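Local coordinates for VP5 (Halorubrum pleomorphic virus 6, PDB 6QGL), which is a viral envelope protein that probably drives fusion of the viral membrane with that of its haloarchaeal host, at residues H77-E82 with D109-T114; G18-G23 with V66-I71. All coordinates share one frame; numbering follows the deposited sequence.

Both contacts are buried, though contact 2 lies near the middle of the chain (about 4 Å between centres) and contact 1 further out (about 21 Å), where Ser110 and Glu82 are partly exposed. Their own centres lie about 18 Å apart. Contact 1 pairs two regular helices, 73-92 and 97-140, with a tyrosine as the main piece and a carboxylate at one side. Contact 2 joins two irregular segments, apolar apart from one asparagine, next to the six-stranded sheet. The two are in series: contact 2 closes before contact 1 opens, and 66-71 leads on to helix 73-92. Thr25 ties them together: its carbonyl receives Tyr111 OH, while its hydroxyl bonds to Val22 O.

Contact 1: H77-E82 with D109-T114; sequences HTAYTE and DSYETT
Ser110 opens the contact at its margin, where OG stands 3.9 Å from Glu82 OE2. That is too long for a bond, and the hydroxyl turns back to Ala107 O in its own helix. One residue on, Tyr111 does most of the work. With CG anti to the backbone N (chi1 -177°), its side chain reaches over to helix 73-92 and is met at three places along its length. At the near end, Glu82, its chain extended beyond CG, brings OE1 to 3.4 Å from Tyr111 CB, with the carboxylate turned 70° from the ring. Halfway along, the methyl of Ala79 sits at the ring edge, near its plane, Ala79 CB lying 3.6 Å from Tyr111 CD2. At the far end the Thr78 side chain runs at about a right angle to that of Tyr111; Thr78 CG2 is 3.6 Å from Tyr111 CZ. Tyr111 OH goes to Thr25 O, and Thr78 OG1 to Gly74 O.

The two helices form an antiparallel hairpin, their local axes 10.3 Å apart at 153°. Arg275 of helix 274-283 touches both Thr78 and Tyr111 and makes a long, weak ion pair with Glu82. Van der Waals packing, polar atoms included, therefore joins the helices; the hydroxyls of Thr78, Ser110 and Tyr111 bond outside the two segments, and the arginine may weakly offset the Glu82 charge.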
# COMPACT_ATOMS: atom_id res chain seq x y z
N HIS A 77 -12.26 11.51 -9.55
CA HIS A 77 -13.46 11.95 -8.83
C HIS A 77 -13.11 13.15 -7.93
O HIS A 77 -13.82 14.16 -7.98
CB HIS A 77 -14.04 10.79 -8.00
CG HIS A 77 -15.35 11.10 -7.33
ND1 HIS A 77 -16.53 11.21 -8.06
CD2 HIS A 77 -15.63 11.26 -6.02
CE1 HIS A 77 -17.47 11.46 -7.17
NE2 HIS A 77 -16.99 11.50 -5.93
N THR A 78 -12.01 13.04 -7.15
CA THR A 78 -11.49 14.08 -6.25
C THR A 78 -11.13 15.34 -7.04
O THR A 78 -11.47 16.45 -6.62
CB THR A 78 -10.28 13.54 -5.45
OG1 THR A 78 -10.61 12.30 -4.84
CG2 THR A 78 -9.79 14.52 -4.39
N ALA A 79 -10.45 15.16 -8.19
CA ALA A 79 -10.03 16.25 -9.07
C ALA A 79 -11.22 16.96 -9.71
O ALA A 79 -11.18 18.18 -9.86
CB ALA A 79 -9.08 15.74 -10.13
N TYR A 80 -12.29 16.21 -10.05
CA TYR A 80 -13.52 16.76 -10.63
C TYR A 80 -14.26 17.58 -9.58
O TYR A 80 -14.71 18.68 -9.90
CB TYR A 80 -14.46 15.66 -11.15
CG TYR A 80 -14.38 15.33 -12.63
CD1 TYR A 80 -14.68 16.29 -13.59
CD2 TYR A 80 -14.14 14.03 -13.06
CE1 TYR A 80 -14.64 15.98 -14.95
CE2 TYR A 80 -14.12 13.71 -14.41
CZ TYR A 80 -14.37 14.68 -15.36
OH TYR A 80 -14.34 14.35 -16.69
N THR A 81 -14.39 17.05 -8.33
CA THR A 81 -15.08 17.73 -7.22
C THR A 81 -14.46 19.10 -7.01
O THR A 81 -15.15 20.11 -7.11
CB THR A 81 -15.02 16.90 -5.92
OG1 THR A 81 -15.46 15.56 -6.16
CG2 THR A 81 -15.85 17.51 -4.79
N GLU A 82 -13.13 19.12 -6.79
CA GLU A 82 -12.35 20.32 -6.51
C GLU A 82 -12.40 21.37 -7.62
O GLU A 82 -12.60 22.54 -7.33
CB GLU A 82 -10.90 19.95 -6.16
CG GLU A 82 -10.19 21.01 -5.32
CD GLU A 82 -8.67 20.95 -5.27
OE1 GLU A 82 -8.10 19.87 -5.55
OE2 GLU A 82 -8.05 21.98 -4.93
N ASP A 109 -4.18 21.78 -11.08
CA ASP A 109 -2.72 21.98 -11.01
C ASP A 109 -2.16 21.71 -9.63
O ASP A 109 -1.19 20.97 -9.52
CB ASP A 109 -2.32 23.38 -11.50
CG ASP A 109 -2.49 23.63 -12.99
OD1 ASP A 109 -2.66 22.67 -13.73
OD2 ASP A 109 -2.43 24.79 -13.41
N SER A 110 -2.77 22.29 -8.58
CA SER A 110 -2.34 22.09 -7.20
C SER A 110 -2.56 20.64 -6.75
O SER A 110 -1.71 20.11 -6.04
CB SER A 110 -3.07 23.04 -6.26
OG SER A 110 -4.46 22.77 -6.26
N TYR A 111 -3.66 20.01 -7.17
CA TYR A 111 -3.98 18.63 -6.81
C TYR A 111 -3.02 17.64 -7.48
O TYR A 111 -2.48 16.77 -6.79
CB TYR A 111 -5.46 18.30 -7.06
CG TYR A 111 -5.92 16.91 -6.65
CD1 TYR A 111 -5.50 16.34 -5.45
CD2 TYR A 111 -6.61 16.10 -7.54
CE1 TYR A 111 -5.86 15.03 -5.10
CE2 TYR A 111 -6.96 14.79 -7.21
CZ TYR A 111 -6.60 14.27 -5.98
OH TYR A 111 -6.94 12.98 -5.65
N GLU A 112 -2.78 17.80 -8.80
CA GLU A 112 -1.88 16.96 -9.58
C GLU A 112 -0.45 17.07 -9.06
O GLU A 112 0.23 16.04 -8.96
CB GLU A 112 -1.95 17.30 -11.08
CG GLU A 112 -1.16 16.35 -11.97
CD GLU A 112 -1.31 16.52 -13.47
OE1 GLU A 112 -2.26 17.20 -13.89
OE2 GLU A 112 -0.47 15.96 -14.22
N THR A 113 0.01 18.30 -8.73
CA THR A 113 1.35 18.55 -8.20
C THR A 113 1.56 17.76 -6.92
O THR A 113 2.57 17.08 -6.81
CB THR A 113 1.62 20.06 -8.04
OG1 THR A 113 1.44 20.69 -9.31
CG2 THR A 113 3.02 20.37 -7.53
N THR A 114 0.58 17.77 -6.01
CA THR A 114 0.63 17.04 -4.74
C THR A 114 0.76 15.53 -4.98
O THR A 114 1.69 14.92 -4.44
CB THR A 114 -0.57 17.43 -3.86
OG1 THR A 114 -0.55 18.84 -3.68
CG2 THR A 114 -0.56 16.74 -2.51

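Contact 2: G18-G23 with V66-I71; sequences GGIGVG and VDNQNI
Asn68 meets Ile20 and Val22 because its CG is anti to the carbonyl carbon (chi1 -69°), which swings the amide across to segment 18-23. Val22 has CG1 anti to its backbone N (chi1 177°), and its side chain and that of Ile71 point toward each other tip to tip.

The asparagine is the centre of the contact. Its amide group lies obliquely against two methyls, with Asn68 CG 3.9 Å from Ile20 CG2 and 4.0 Å from Val22 CG2. Gly21, between those two residues, adds only a little of its backbone to the interface. Which end of the amide carries the oxygen is uncertain in the model, so the contact is best read as the flat group packing against carbon. The backbones are closest where Val22 CA and Asn68 CA are 7.5 Å apart, a gap filled by side chains. Beyond the amide, the end of Ile71 packs on the isopropyl group of Val22; the modelled carbons there are closer than carbons can sit, so the exact position of the Ile71 tip is doubtful.

Residues 18-23 belong to a region predicted to be a transmembrane helix, yet here they have no regular helix, and only Ile20 and Val22 among them are buried. Asp67 is where helix 43-66 gives out, and the chain that follows leads into helix 73-92. Gly21 makes a backbone hydrogen bond with Ser63 of helix 43-66. On the sheet side, Ile20, Asn68 and Ile71 all touch Tyr348 of strand 347-352, and Ile20 and Asn68 also touch Gln442 of the adjacent strand 438-443, which places the contact between the helices and the six-stranded sheet.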
# COMPACT_ATOMS: atom_id res chain seq x y z
N GLY A 18 -0.52 -5.62 3.34
CA GLY A 18 -0.84 -4.84 4.53
C GLY A 18 -0.27 -3.45 4.60
O GLY A 18 0.59 -3.08 3.79
N GLY A 19 -0.75 -2.69 5.59
CA GLY A 19 -0.33 -1.31 5.86
C GLY A 19 -0.51 -0.37 4.68
O GLY A 19 0.38 0.45 4.41
N ILE A 20 -1.65 -0.50 3.98
CA ILE A 20 -1.99 0.30 2.80
C ILE A 20 -2.19 1.77 3.16
O ILE A 20 -3.01 2.08 4.02
CB ILE A 20 -3.20 -0.31 2.04
CG1 ILE A 20 -2.87 -1.70 1.47
CG2 ILE A 20 -3.70 0.63 0.92
CD1 ILE A 20 -4.02 -2.42 0.99
N GLY A 21 -1.42 2.63 2.50
CA GLY A 21 -1.49 4.08 2.67
C GLY A 21 -1.90 4.74 1.38
O GLY A 21 -1.11 4.78 0.43
N VAL A 22 -3.14 5.23 1.32
CA VAL A 22 -3.70 5.88 0.13
C VAL A 22 -3.71 7.41 0.32
O VAL A 22 -4.09 8.14 -0.59
CB VAL A 22 -5.10 5.31 -0.19
CG1 VAL A 22 -5.73 6.03 -1.37
CG2 VAL A 22 -5.05 3.81 -0.46
N GLY A 23 -3.25 7.87 1.48
CA GLY A 23 -3.20 9.29 1.81
C GLY A 23 -2.42 10.17 0.85
O GLY A 23 -2.66 11.37 0.79
N VAL A 66 2.63 1.49 -5.69
CA VAL A 66 2.67 0.37 -6.63
C VAL A 66 1.37 -0.47 -6.74
O VAL A 66 0.96 -0.75 -7.87
CB VAL A 66 3.90 -0.53 -6.30
CG1 VAL A 66 3.99 -1.75 -7.22
CG2 VAL A 66 5.21 0.26 -6.35
N ASP A 67 0.75 -0.88 -5.62
CA ASP A 67 -0.43 -1.76 -5.64
C ASP A 67 -1.81 -1.08 -5.48
O ASP A 67 -2.80 -1.79 -5.31
CB ASP A 67 -0.30 -2.87 -4.58
CG ASP A 67 0.16 -4.22 -5.09
OD1 ASP A 67 0.08 -4.45 -6.32
OD2 ASP A 67 0.58 -5.05 -4.27
N ASN A 68 -1.89 0.25 -5.56
CA ASN A 68 -3.18 0.93 -5.42
C ASN A 68 -3.68 1.52 -6.75
O ASN A 68 -4.18 2.64 -6.80
CB ASN A 68 -3.11 1.97 -4.28
CG ASN A 68 -2.99 1.37 -2.89
OD1 ASN A 68 -2.38 1.95 -2.00
ND2 ASN A 68 -3.59 0.21 -2.67
N GLN A 69 -3.54 0.73 -7.83
CA GLN A 69 -3.91 1.11 -9.21
C GLN A 69 -5.40 1.35 -9.42
O GLN A 69 -5.76 2.32 -10.08
CB GLN A 69 -3.41 0.04 -10.20
CG GLN A 69 -1.89 -0.11 -10.23
CD GLN A 69 -1.49 -1.45 -10.80
OE1 GLN A 69 -1.81 -2.51 -10.26
NE2 GLN A 69 -0.77 -1.42 -11.91
N ASN A 70 -6.26 0.48 -8.88
CA ASN A 70 -7.71 0.57 -9.06
C ASN A 70 -8.41 1.64 -8.20
O ASN A 70 -9.64 1.70 -8.21
CB ASN A 70 -8.37 -0.80 -8.89
CG ASN A 70 -8.02 -1.78 -9.98
OD1 ASN A 70 -8.30 -1.57 -11.16
ND2 ASN A 70 -7.41 -2.89 -9.59
N ILE A 71 -7.65 2.48 -7.48
CA ILE A 71 -8.23 3.58 -6.69
C ILE A 71 -7.96 4.91 -7.40
O ILE A 71 -8.36 5.97 -6.90
CB ILE A 71 -7.80 3.60 -5.19
CG1 ILE A 71 -6.29 3.80 -5.04
CG2 ILE A 71 -8.32 2.37 -4.43
CD1 ILE A 71 -5.83 4.22 -3.82